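Local coordinates for protein ferulic acid decarboxylase 1 (Candida dubliniensis, PDB 4ZAD) that probably decarboxylates ferulic, p-coumaric and cinnamic acids reversibly to their vinyl derivatives, using prenylated FMN and manganese as cofactors, at residues 65-70 and 310-315; 56-61 and 140-145; 412-417 and 430-435. All coordinates share one frame; numbering follows the deposited sequence.

Overall arrangement
From the N terminus, residues 56-61 come first and interaction 2 closes its loop when the chain reaches 140-145. Residues 65-70 lie within that loop but find their partner only at 310-315, so interactions 1 and 2 cross. Both join the N-terminal region to the Rift-related region, and they touch: Leu-67 O receives the amides of Gln-57 and Asn-61, while Phe-68 packs on Leu-143 and Pro-144. Interaction 3 opens after both have closed. It closes a short loop between strand 412-417 and helix 425-434, on the opposite side of the chain's centre, with its centre about 48 Å from that of interaction 1, and it belongs to the C-terminal region at the subunit interface.

Interaction 1. Residues 65-70 and 310-315; sequences KNLFRI and ISYRDQ
Asn-66 meets both Tyr-312 and Gln-315, just after a peripheral backbone approach of Lys-65 to Gln-315. Here the two segments draw closest: the CA of Asn-66 is 4.1 Å from the CA of Gln-315, and its CB reaches the edge of the Tyr-312 ring, 3.6 Å from CE2. The backbone of Asn-66 is also hydrogen-bonded to Ala-316, just beyond the second segment.

Leu-67 brings the main apolar contact. Its side chain crosses that of Tyr-312 at about a right angle and lays both methyls over the ring. CD1 stands 4.0 Å from the ring centroid and only 15° off the normal, a CH-pi contact over the face, while CD2 lies 3.9 Å from Tyr-312 CG. In Tyr-312 a chi1 of 63° places CG between the backbone N and the carbonyl carbon. Its hydroxyl is bound by Asp-63, and His-131 meets the ring as well.

After the cis peptide between Leu-67 and Phe-68, Arg-69 turns its CB toward residues 310-315. Its side chain is bent at chi2 and chi3, and Gln-315 O lies near the guanidinium plane, at its edge; the close approach of NH1 is doubtful and is not counted as a hydrogen bond. Backbone bonds from Arg-69 to Ala-316 and Met-318 carry the pairing of strands 69-71 and 317-319, so the contact joins the N-terminal region to the end of strand 300-312.

Asp-314 and Arg-313 form salt bridges outside the segments, with Lys-130 and Glu-269. The chemistry thus implies one CH-pi contact beside close polar and backbone packing, with no clear hydrogen bond between the two segments.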
loop_
_atom_site.group_PDB
_atom_site.type_symbol
_atom_site.label_atom_id
_atom_site.label_comp_id
_atom_site.label_asym_id
_atom_site.label_seq_id
_atom_site.Cartn_x
_atom_site.Cartn_y
_atom_site.Cartn_z
ATOM N N LYS A 65 -8.554 -44.116 8.593
ATOM C CA LYS A 65 -8.137 -44.271 7.200
ATOM C C LYS A 65 -9.018 -43.416 6.299
ATOM O O LYS A 65 -8.627 -43.069 5.194
ATOM C CB LYS A 65 -8.081 -45.764 6.768
ATOM C CG LYS A 65 -9.383 -46.413 6.247
ATOM C CD LYS A 65 -9.381 -47.968 6.506
ATOM C CE LYS A 65 -9.812 -48.824 5.269
ATOM N NZ LYS A 65 -11.298 -49.090 5.183
ATOM N N ASN A 66 -10.199 -43.078 6.814
ATOM C CA ASN A 66 -11.162 -42.230 6.112
ATOM C C ASN A 66 -11.338 -40.798 6.640
ATOM O O ASN A 66 -11.774 -39.940 5.900
ATOM C CB ASN A 66 -12.533 -42.918 6.127
ATOM C CG ASN A 66 -12.595 -44.127 5.230
ATOM O OD1 ASN A 66 -13.268 -45.097 5.544
ATOM N ND2 ASN A 66 -11.913 -44.069 4.104
ATOM N N LEU A 67 -11.037 -40.551 7.909
ATOM C CA LEU A 67 -11.348 -39.271 8.551
ATOM C C LEU A 67 -10.131 -38.652 9.217
ATOM O O LEU A 67 -9.589 -39.256 10.156
ATOM C CB LEU A 67 -12.400 -39.487 9.652
ATOM C CG LEU A 67 -13.786 -39.841 9.143
ATOM C CD1 LEU A 67 -14.731 -40.272 10.273
ATOM C CD2 LEU A 67 -14.307 -38.608 8.404
ATOM N N PHE A 68 -9.641 -37.499 8.732
ATOM C CA PHE A 68 -9.789 -37.025 7.343
ATOM C C PHE A 68 -8.426 -36.447 6.951
ATOM O O PHE A 68 -7.546 -36.281 7.819
ATOM C CB PHE A 68 -10.884 -35.967 7.204
ATOM C CG PHE A 68 -10.928 -34.999 8.335
ATOM C CD1 PHE A 68 -10.021 -33.960 8.407
ATOM C CD2 PHE A 68 -11.877 -35.132 9.331
ATOM C CE1 PHE A 68 -10.037 -33.069 9.469
ATOM C CE2 PHE A 68 -11.916 -34.260 10.401
ATOM C CZ PHE A 68 -10.993 -33.225 10.487
ATOM N N ARG A 69 -8.245 -36.187 5.659
ATOM C CA ARG A 69 -7.098 -35.403 5.163
ATOM C C ARG A 69 -7.514 -33.954 5.154
ATOM O O ARG A 69 -8.695 -33.661 5.282
ATOM C CB ARG A 69 -6.737 -35.777 3.718
ATOM C CG ARG A 69 -6.004 -37.121 3.558
ATOM C CD ARG A 69 -6.712 -38.080 2.579
ATOM N NE ARG A 69 -6.399 -37.825 1.168
ATOM C CZ ARG A 69 -7.140 -38.250 0.143
ATOM N NH1 ARG A 69 -8.261 -38.922 0.335
ATOM N NH2 ARG A 69 -6.771 -37.984 -1.095
ATOM N N ILE A 70 -6.554 -33.055 4.965
ATOM C CA ILE A 70 -6.845 -31.619 4.819
ATOM C C ILE A 70 -6.285 -31.046 3.512
ATOM O O ILE A 70 -5.109 -31.240 3.208
ATOM C CB ILE A 70 -6.342 -30.797 6.035
ATOM C CG1 ILE A 70 -7.162 -31.175 7.282
ATOM C CG2 ILE A 70 -6.440 -29.261 5.753
ATOM C CD1 ILE A 70 -6.589 -30.626 8.583
ATOM N N ILE A 310 -23.385 -38.105 10.815
ATOM C CA ILE A 310 -22.307 -37.746 9.907
ATOM C C ILE A 310 -22.271 -38.807 8.823
ATOM O O ILE A 310 -22.339 -40.016 9.097
ATOM C CB ILE A 310 -20.911 -37.728 10.563
ATOM C CG1 ILE A 310 -20.773 -36.597 11.583
ATOM C CG2 ILE A 310 -19.777 -37.606 9.486
ATOM C CD1 ILE A 310 -19.446 -36.669 12.371
ATOM N N SER A 311 -22.187 -38.349 7.584
ATOM C CA SER A 311 -22.018 -39.230 6.449
ATOM C C SER A 311 -20.723 -38.756 5.799
ATOM O O SER A 311 -20.422 -37.581 5.857
ATOM C CB SER A 311 -23.239 -39.149 5.515
ATOM O OG SER A 311 -23.341 -37.893 4.854
ATOM N N TYR A 312 -19.938 -39.672 5.239
ATOM C CA TYR A 312 -18.638 -39.324 4.652
ATOM C C TYR A 312 -18.144 -40.379 3.669
ATOM O O TYR A 312 -18.440 -41.562 3.805
ATOM C CB TYR A 312 -17.586 -39.117 5.742
ATOM C CG TYR A 312 -17.309 -40.355 6.545
ATOM C CD1 TYR A 312 -18.089 -40.684 7.638
ATOM C CD2 TYR A 312 -16.271 -41.204 6.214
ATOM C CE1 TYR A 312 -17.848 -41.824 8.371
ATOM C CE2 TYR A 312 -16.020 -42.368 6.962
ATOM C CZ TYR A 312 -16.819 -42.658 8.023
ATOM O OH TYR A 312 -16.589 -43.766 8.759
ATOM N N ARG A 313 -17.394 -39.934 2.671
ATOM C CA ARG A 313 -16.930 -40.823 1.618
ATOM C C ARG A 313 -15.622 -41.494 2.006
ATOM O O ARG A 313 -15.060 -41.203 3.040
ATOM C CB ARG A 313 -16.753 -40.043 0.323
ATOM C CG ARG A 313 -15.558 -39.105 0.314
ATOM C CD ARG A 313 -15.528 -38.230 -0.938
ATOM N NE ARG A 313 -15.664 -38.999 -2.177
ATOM C CZ ARG A 313 -15.919 -38.458 -3.354
ATOM N NH1 ARG A 313 -16.080 -37.159 -3.468
ATOM N NH2 ARG A 313 -16.038 -39.212 -4.419
ATOM N N ASP A 314 -15.148 -42.409 1.169
ATOM C CA ASP A 314 -13.813 -42.976 1.325
ATOM C C ASP A 314 -12.809 -41.846 1.276
ATOM O O ASP A 314 -12.841 -41.008 0.381
ATOM C CB ASP A 314 -13.462 -43.900 0.154
ATOM C CG ASP A 314 -14.145 -45.252 0.221
ATOM O OD1 ASP A 314 -14.532 -45.689 1.326
ATOM O OD2 ASP A 314 -14.271 -45.880 -0.856
ATOM N N GLN A 315 -11.932 -41.815 2.250
ATOM C CA GLN A 315 -10.731 -41.016 2.185
ATOM C C GLN A 315 -11.082 -39.539 2.092
ATOM O O GLN A 315 -10.656 -38.845 1.165
ATOM C CB GLN A 315 -9.841 -41.478 1.010
ATOM C CG GLN A 315 -9.478 -42.955 1.038
ATOM C CD GLN A 315 -8.153 -43.222 0.331
ATOM O OE1 GLN A 315 -8.007 -42.957 -0.871
ATOM N NE2 GLN A 315 -7.182 -43.746 1.072
#

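Interaction 2. Residues 56-61 and 140-145; sequences KQDPEN and LTKLPV
Lys-142 meets the turn of residues 58-61 mainly through the carbons of its side chain. A bend at chi2 (-58°) places CD 3.3 Å from Asp-58 OD1, and CE continues to within 3.6 Å of Glu-60 OE1. The Glu-60 and Lys-142 side chains run next to each other in the same direction. Lys-142 NZ stays 4.0 Å from Glu-60 OE1, probably close enough for a favourable electrostatic interaction but beyond a salt bridge.

Further van der Waals contacts extend the interface. The carbonyl O of Lys-142 lies against CB of Asp-58 and CB of Asn-61. The Leu-143 and Asn-61 side chains cross at about a right angle, with Leu-143 CD2 against OD1 and CG of the amide, and Gln-57 OE1 rests against CB, CG and CD of Pro-144, 3.5 Å from CG.

No hydrogen bond crosses between the segments; side-chain bonds within 56-61 shape the surface it offers. Asn-61 ND2 gives a 3.1 Å bond to Gln-57 OE1, arriving 43° above the carbonyl plane but close to the plane of its own amide. Both side chains also donate to Leu-67 O, and Asn-61 OD1 accepts from the backbone N of Asp-63. Asp-58 OD1, met on its anti side, takes the backbone N of Glu-60 at 3.0 Å.

That last bond defines an Asx turn, superimposed on the type I beta turn from Asp-58 to Asn-61; in the other segment, Pro-144 is the centre of an inverse gamma turn.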
loop_
_atom_site.group_PDB
_atom_site.type_symbol
_atom_site.label_atom_id
_atom_site.label_comp_id
_atom_site.label_asym_id
_atom_site.label_seq_id
_atom_site.Cartn_x
_atom_site.Cartn_y
_atom_site.Cartn_z
ATOM N N LYS A 56 -1.358 -36.190 11.939
ATOM C CA LYS A 56 -1.092 -36.927 13.172
ATOM C C LYS A 56 -2.406 -37.195 13.841
ATOM O O LYS A 56 -3.099 -36.258 14.236
ATOM C CB LYS A 56 -0.181 -36.163 14.146
ATOM C CG LYS A 56 0.127 -36.946 15.480
ATOM C CD LYS A 56 1.190 -36.224 16.354
ATOM C CE LYS A 56 1.323 -36.790 17.805
ATOM N NZ LYS A 56 0.659 -35.924 18.879
ATOM N N GLN A 57 -2.708 -38.482 14.003
ATOM C CA GLN A 57 -4.019 -38.941 14.430
ATOM C C GLN A 57 -4.084 -39.305 15.906
ATOM O O GLN A 57 -3.113 -39.794 16.503
ATOM C CB GLN A 57 -4.453 -40.127 13.577
ATOM C CG GLN A 57 -4.911 -39.731 12.168
ATOM C CD GLN A 57 -6.381 -39.241 12.118
ATOM O OE1 GLN A 57 -6.892 -38.581 13.058
ATOM N NE2 GLN A 57 -7.056 -39.554 11.010
ATOM N N ASP A 58 -5.239 -39.010 16.493
ATOM C CA ASP A 58 -5.554 -39.402 17.842
ATOM C C ASP A 58 -5.882 -40.908 17.749
ATOM O O ASP A 58 -6.549 -41.332 16.807
ATOM C CB ASP A 58 -6.728 -38.566 18.377
ATOM C CG ASP A 58 -7.070 -38.898 19.812
ATOM O OD1 ASP A 58 -7.633 -39.981 20.068
ATOM O OD2 ASP A 58 -6.772 -38.078 20.689
ATOM N N PRO A 59 -5.394 -41.725 18.711
ATOM C CA PRO A 59 -5.619 -43.168 18.592
ATOM C C PRO A 59 -7.074 -43.616 18.663
ATOM O O PRO A 59 -7.401 -44.635 18.054
ATOM C CB PRO A 59 -4.824 -43.749 19.772
ATOM C CG PRO A 59 -3.807 -42.712 20.075
ATOM C CD PRO A 59 -4.547 -41.429 19.883
ATOM N N GLU A 60 -7.932 -42.864 19.357
ATOM C CA GLU A 60 -9.340 -43.273 19.546
ATOM C C GLU A 60 -10.266 -42.886 18.361
ATOM O O GLU A 60 -11.465 -43.206 18.377
ATOM C CB GLU A 60 -9.902 -42.778 20.916
ATOM C CG GLU A 60 -9.551 -43.682 22.167
ATOM C CD GLU A 60 -9.373 -42.885 23.529
ATOM O OE1 GLU A 60 -10.365 -42.404 24.150
ATOM O OE2 GLU A 60 -8.214 -42.767 23.998
ATOM N N ASN A 61 -9.715 -42.222 17.337
ATOM C CA ASN A 61 -10.468 -41.852 16.117
ATOM C C ASN A 61 -11.126 -43.060 15.464
ATOM O O ASN A 61 -10.446 -44.020 15.112
ATOM C CB ASN A 61 -9.522 -41.199 15.099
ATOM C CG ASN A 61 -10.188 -40.906 13.761
ATOM O OD1 ASN A 61 -11.337 -41.282 13.516
ATOM N ND2 ASN A 61 -9.460 -40.227 12.888
ATOM N N LEU A 140 -16.044 -35.803 18.092
ATOM C CA LEU A 140 -15.343 -34.778 17.323
ATOM C C LEU A 140 -13.964 -34.473 17.922
ATOM O O LEU A 140 -13.056 -34.020 17.218
ATOM C CB LEU A 140 -16.217 -33.514 17.240
ATOM C CG LEU A 140 -17.590 -33.656 16.548
ATOM C CD1 LEU A 140 -18.402 -32.373 16.645
ATOM C CD2 LEU A 140 -17.452 -34.073 15.089
ATOM N N THR A 141 -13.829 -34.739 19.229
ATOM C CA THR A 141 -12.583 -34.595 20.013
ATOM C C THR A 141 -11.429 -35.403 19.405
ATOM O O THR A 141 -10.265 -34.984 19.476
ATOM C CB THR A 141 -12.890 -35.023 21.517
ATOM O OG1 THR A 141 -13.809 -34.082 22.079
ATOM C CG2 THR A 141 -11.649 -35.140 22.440
ATOM N N LYS A 142 -11.761 -36.536 18.784
ATOM C CA LYS A 142 -10.755 -37.478 18.289
ATOM C C LYS A 142 -10.316 -37.267 16.839
ATOM O O LYS A 142 -9.279 -37.802 16.411
ATOM C CB LYS A 142 -11.242 -38.923 18.489
ATOM C CG LYS A 142 -11.710 -39.235 19.942
ATOM C CD LYS A 142 -10.609 -38.987 20.977
ATOM C CE LYS A 142 -11.061 -39.306 22.393
ATOM N NZ LYS A 142 -10.429 -38.454 23.459
ATOM N N LEU A 143 -11.073 -36.461 16.100
ATOM C CA LEU A 143 -10.715 -36.130 14.706
ATOM C C LEU A 143 -9.533 -35.143 14.649
ATOM O O LEU A 143 -9.300 -34.390 15.593
ATOM C CB LEU A 143 -11.944 -35.586 13.970
ATOM C CG LEU A 143 -13.140 -36.554 13.904
ATOM C CD1 LEU A 143 -14.347 -35.889 13.222
ATOM C CD2 LEU A 143 -12.728 -37.806 13.194
ATOM N N PRO A 144 -8.781 -35.139 13.542
ATOM C CA PRO A 144 -7.646 -34.250 13.393
ATOM C C PRO A 144 -8.074 -32.856 12.931
ATOM O O PRO A 144 -7.787 -32.435 11.792
ATOM C CB PRO A 144 -6.816 -34.948 12.339
ATOM C CG PRO A 144 -7.800 -35.592 11.478
ATOM C CD PRO A 144 -9.016 -35.888 12.303
ATOM N N VAL A 145 -8.742 -32.164 13.851
ATOM C CA VAL A 145 -9.223 -30.807 13.677
ATOM C C VAL A 145 -8.071 -29.939 14.106
ATOM O O VAL A 145 -7.496 -30.152 15.174
ATOM C CB VAL A 145 -10.478 -30.564 14.562
ATOM C CG1 VAL A 145 -10.966 -29.121 14.498
ATOM C CG2 VAL A 145 -11.583 -31.538 14.160
#

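Interaction 3. Residues 412-417 and 430-435; sequences EIILVG and WAYTTR
Glu-412 and Tyr-432 each carry CG anti to the backbone N, with chi1 of -179° and 173°, and their side chains reach toward each other tip to tip. The tyrosine hydroxyl donates a 2.8 Å hydrogen bond to Glu-412 OE2, which it meets from above the carboxylate plane; relative to the ring, the oxygen lies in plane, at the edge. Thr-473 OG1 is hydrogen-bonded to the same oxygen, so two hydroxyls grip this buried acid and would be expected to stabilise its negative charge.

Two residues along the strand, Ile-414 crosses Tyr-432 at about a right angle, its CD1 packed tightly at 3.4 Å from CD1 of the ring. Val-416 then holds CG2 anti to its backbone N, where the methyl lies 3.9 Å from Ala-431 CB and near Arg-435 NH1. The Ala-431 CB in turn sits over one face of the Arg-435 guanidinium.

Strand 412-417 runs in the sheet between parallel strands 369-374 and 470-475. The 430-434 part of helix 425-434 crosses it at 101°, the segment axes 9.5 Å apart at closest approach, and covers the side bearing Glu-412, Ile-414 and Val-416, while Ile-413 and Leu-415 pack on helix 386-399. Trp-369 of the adjoining strand stacks on Tyr-432, and Tyr-293 of the second subunit stacks on Trp-430 and hydrogen-bonds to Arg-435 NE, placing the helix in the dimer interface.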
loop_
_atom_site.group_PDB
_atom_site.type_symbol
_atom_site.label_atom_id
_atom_site.label_comp_id
_atom_site.label_asym_id
_atom_site.label_seq_id
_atom_site.Cartn_x
_atom_site.Cartn_y
_atom_site.Cartn_z
ATOM N N GLU A 412 -14.378 2.074 4.742
ATOM C CA GLU A 412 -13.960 3.245 3.998
ATOM C C GLU A 412 -14.196 2.990 2.516
ATOM O O GLU A 412 -13.815 1.950 1.982
ATOM C CB GLU A 412 -12.501 3.560 4.294
ATOM C CG GLU A 412 -11.976 4.787 3.572
ATOM C CD GLU A 412 -10.927 5.560 4.349
ATOM O OE1 GLU A 412 -10.510 5.107 5.434
ATOM O OE2 GLU A 412 -10.530 6.632 3.869
ATOM N N ILE A 413 -14.888 3.917 1.869
ATOM C CA ILE A 413 -15.237 3.777 0.469
ATOM C C ILE A 413 -14.424 4.859 -0.199
ATOM O O ILE A 413 -14.349 5.970 0.324
ATOM C CB ILE A 413 -16.703 4.038 0.186
ATOM C CG1 ILE A 413 -17.602 3.252 1.157
ATOM C CG2 ILE A 413 -17.004 3.723 -1.290
ATOM C CD1 ILE A 413 -17.498 1.712 1.057
ATOM N N ILE A 414 -13.796 4.521 -1.321
ATOM C CA ILE A 414 -12.794 5.363 -1.904
ATOM C C ILE A 414 -13.175 5.690 -3.323
ATOM O O ILE A 414 -13.216 4.837 -4.157
ATOM C CB ILE A 414 -11.488 4.665 -1.878
ATOM C CG1 ILE A 414 -11.018 4.542 -0.413
ATOM C CG2 ILE A 414 -10.487 5.435 -2.700
ATOM C CD1 ILE A 414 -9.695 3.879 -0.263
ATOM N N LEU A 415 -13.552 6.923 -3.586
ATOM C CA LEU A 415 -14.043 7.269 -4.902
ATOM C C LEU A 415 -12.854 7.789 -5.695
ATOM O O LEU A 415 -12.172 8.688 -5.242
ATOM C CB LEU A 415 -15.131 8.306 -4.795
ATOM C CG LEU A 415 -16.327 7.923 -3.897
ATOM C CD1 LEU A 415 -17.296 9.168 -3.739
ATOM C CD2 LEU A 415 -17.092 6.725 -4.352
ATOM N N VAL A 416 -12.594 7.184 -6.848
ATOM C CA VAL A 416 -11.482 7.564 -7.668
ATOM C C VAL A 416 -11.872 7.624 -9.145
ATOM O O VAL A 416 -12.793 6.946 -9.581
ATOM C CB VAL A 416 -10.292 6.611 -7.448
ATOM C CG1 VAL A 416 -10.614 5.168 -7.892
ATOM C CG2 VAL A 416 -9.092 7.163 -8.172
ATOM N N GLY A 417 -11.179 8.455 -9.909
ATOM C CA GLY A 417 -11.438 8.588 -11.336
ATOM C C GLY A 417 -10.863 7.427 -12.112
ATOM O O GLY A 417 -10.137 6.592 -11.566
ATOM N N TRP A 430 -1.403 5.256 -4.706
ATOM C CA TRP A 430 -0.994 6.558 -5.235
ATOM C C TRP A 430 -2.171 7.519 -5.187
ATOM O O TRP A 430 -2.096 8.600 -4.661
ATOM C CB TRP A 430 -0.499 6.406 -6.670
ATOM C CG TRP A 430 -0.210 7.652 -7.390
ATOM C CD1 TRP A 430 0.570 8.656 -6.969
ATOM C CD2 TRP A 430 -0.682 8.027 -8.694
ATOM N NE1 TRP A 430 0.605 9.664 -7.907
ATOM C CE2 TRP A 430 -0.144 9.288 -8.983
ATOM C CE3 TRP A 430 -1.512 7.420 -9.634
ATOM C CZ2 TRP A 430 -0.386 9.946 -10.171
ATOM C CZ3 TRP A 430 -1.765 8.085 -10.838
ATOM C CH2 TRP A 430 -1.194 9.314 -11.096
ATOM N N ALA A 431 -3.288 7.077 -5.713
ATOM C CA ALA A 431 -4.444 7.926 -5.810
ATOM C C ALA A 431 -4.969 8.299 -4.430
ATOM O O ALA A 431 -5.523 9.376 -4.247
ATOM C CB ALA A 431 -5.506 7.228 -6.644
ATOM N N TYR A 432 -4.813 7.426 -3.444
ATOM C CA TYR A 432 -5.500 7.653 -2.170
ATOM C C TYR A 432 -4.758 8.688 -1.373
ATOM O O TYR A 432 -5.349 9.500 -0.672
ATOM C CB TYR A 432 -5.602 6.360 -1.376
ATOM C CG TYR A 432 -6.159 6.522 0.038
ATOM C CD1 TYR A 432 -7.503 6.387 0.278
ATOM C CD2 TYR A 432 -5.335 6.798 1.117
ATOM C CE1 TYR A 432 -8.030 6.511 1.549
ATOM C CE2 TYR A 432 -5.846 6.938 2.405
ATOM C CZ TYR A 432 -7.204 6.788 2.612
ATOM O OH TYR A 432 -7.764 6.908 3.863
ATOM N N THR A 433 -3.439 8.649 -1.463
ATOM C CA THR A 433 -2.624 9.537 -0.662
ATOM C C THR A 433 -2.488 10.892 -1.350
ATOM O O THR A 433 -2.421 11.907 -0.678
ATOM C CB THR A 433 -1.274 8.905 -0.363
ATOM O OG1 THR A 433 -0.651 8.546 -1.574
ATOM C CG2 THR A 433 -1.468 7.627 0.402
ATOM N N THR A 434 -2.496 10.921 -2.679
ATOM C CA THR A 434 -2.281 12.165 -3.415
ATOM C C THR A 434 -3.546 12.905 -3.825
ATOM O O THR A 434 -3.451 14.044 -4.234
ATOM C CB THR A 434 -1.354 11.956 -4.688
ATOM O OG1 THR A 434 -1.939 11.027 -5.627
ATOM C CG2 THR A 434 -0.021 11.450 -4.272
ATOM N N ARG A 435 -4.725 12.288 -3.729
ATOM C CA ARG A 435 -5.964 12.955 -4.175
ATOM C C ARG A 435 -7.032 13.309 -3.107
ATOM O O ARG A 435 -8.102 13.733 -3.464
ATOM C CB ARG A 435 -6.621 12.123 -5.277
ATOM C CG ARG A 435 -5.658 11.766 -6.387
ATOM C CD ARG A 435 -6.334 11.224 -7.660
ATOM N NE ARG A 435 -5.306 10.809 -8.597
ATOM C CZ ARG A 435 -5.513 10.187 -9.740
ATOM N NH1 ARG A 435 -6.749 9.938 -10.152
ATOM N NH2 ARG A 435 -4.466 9.865 -10.515
#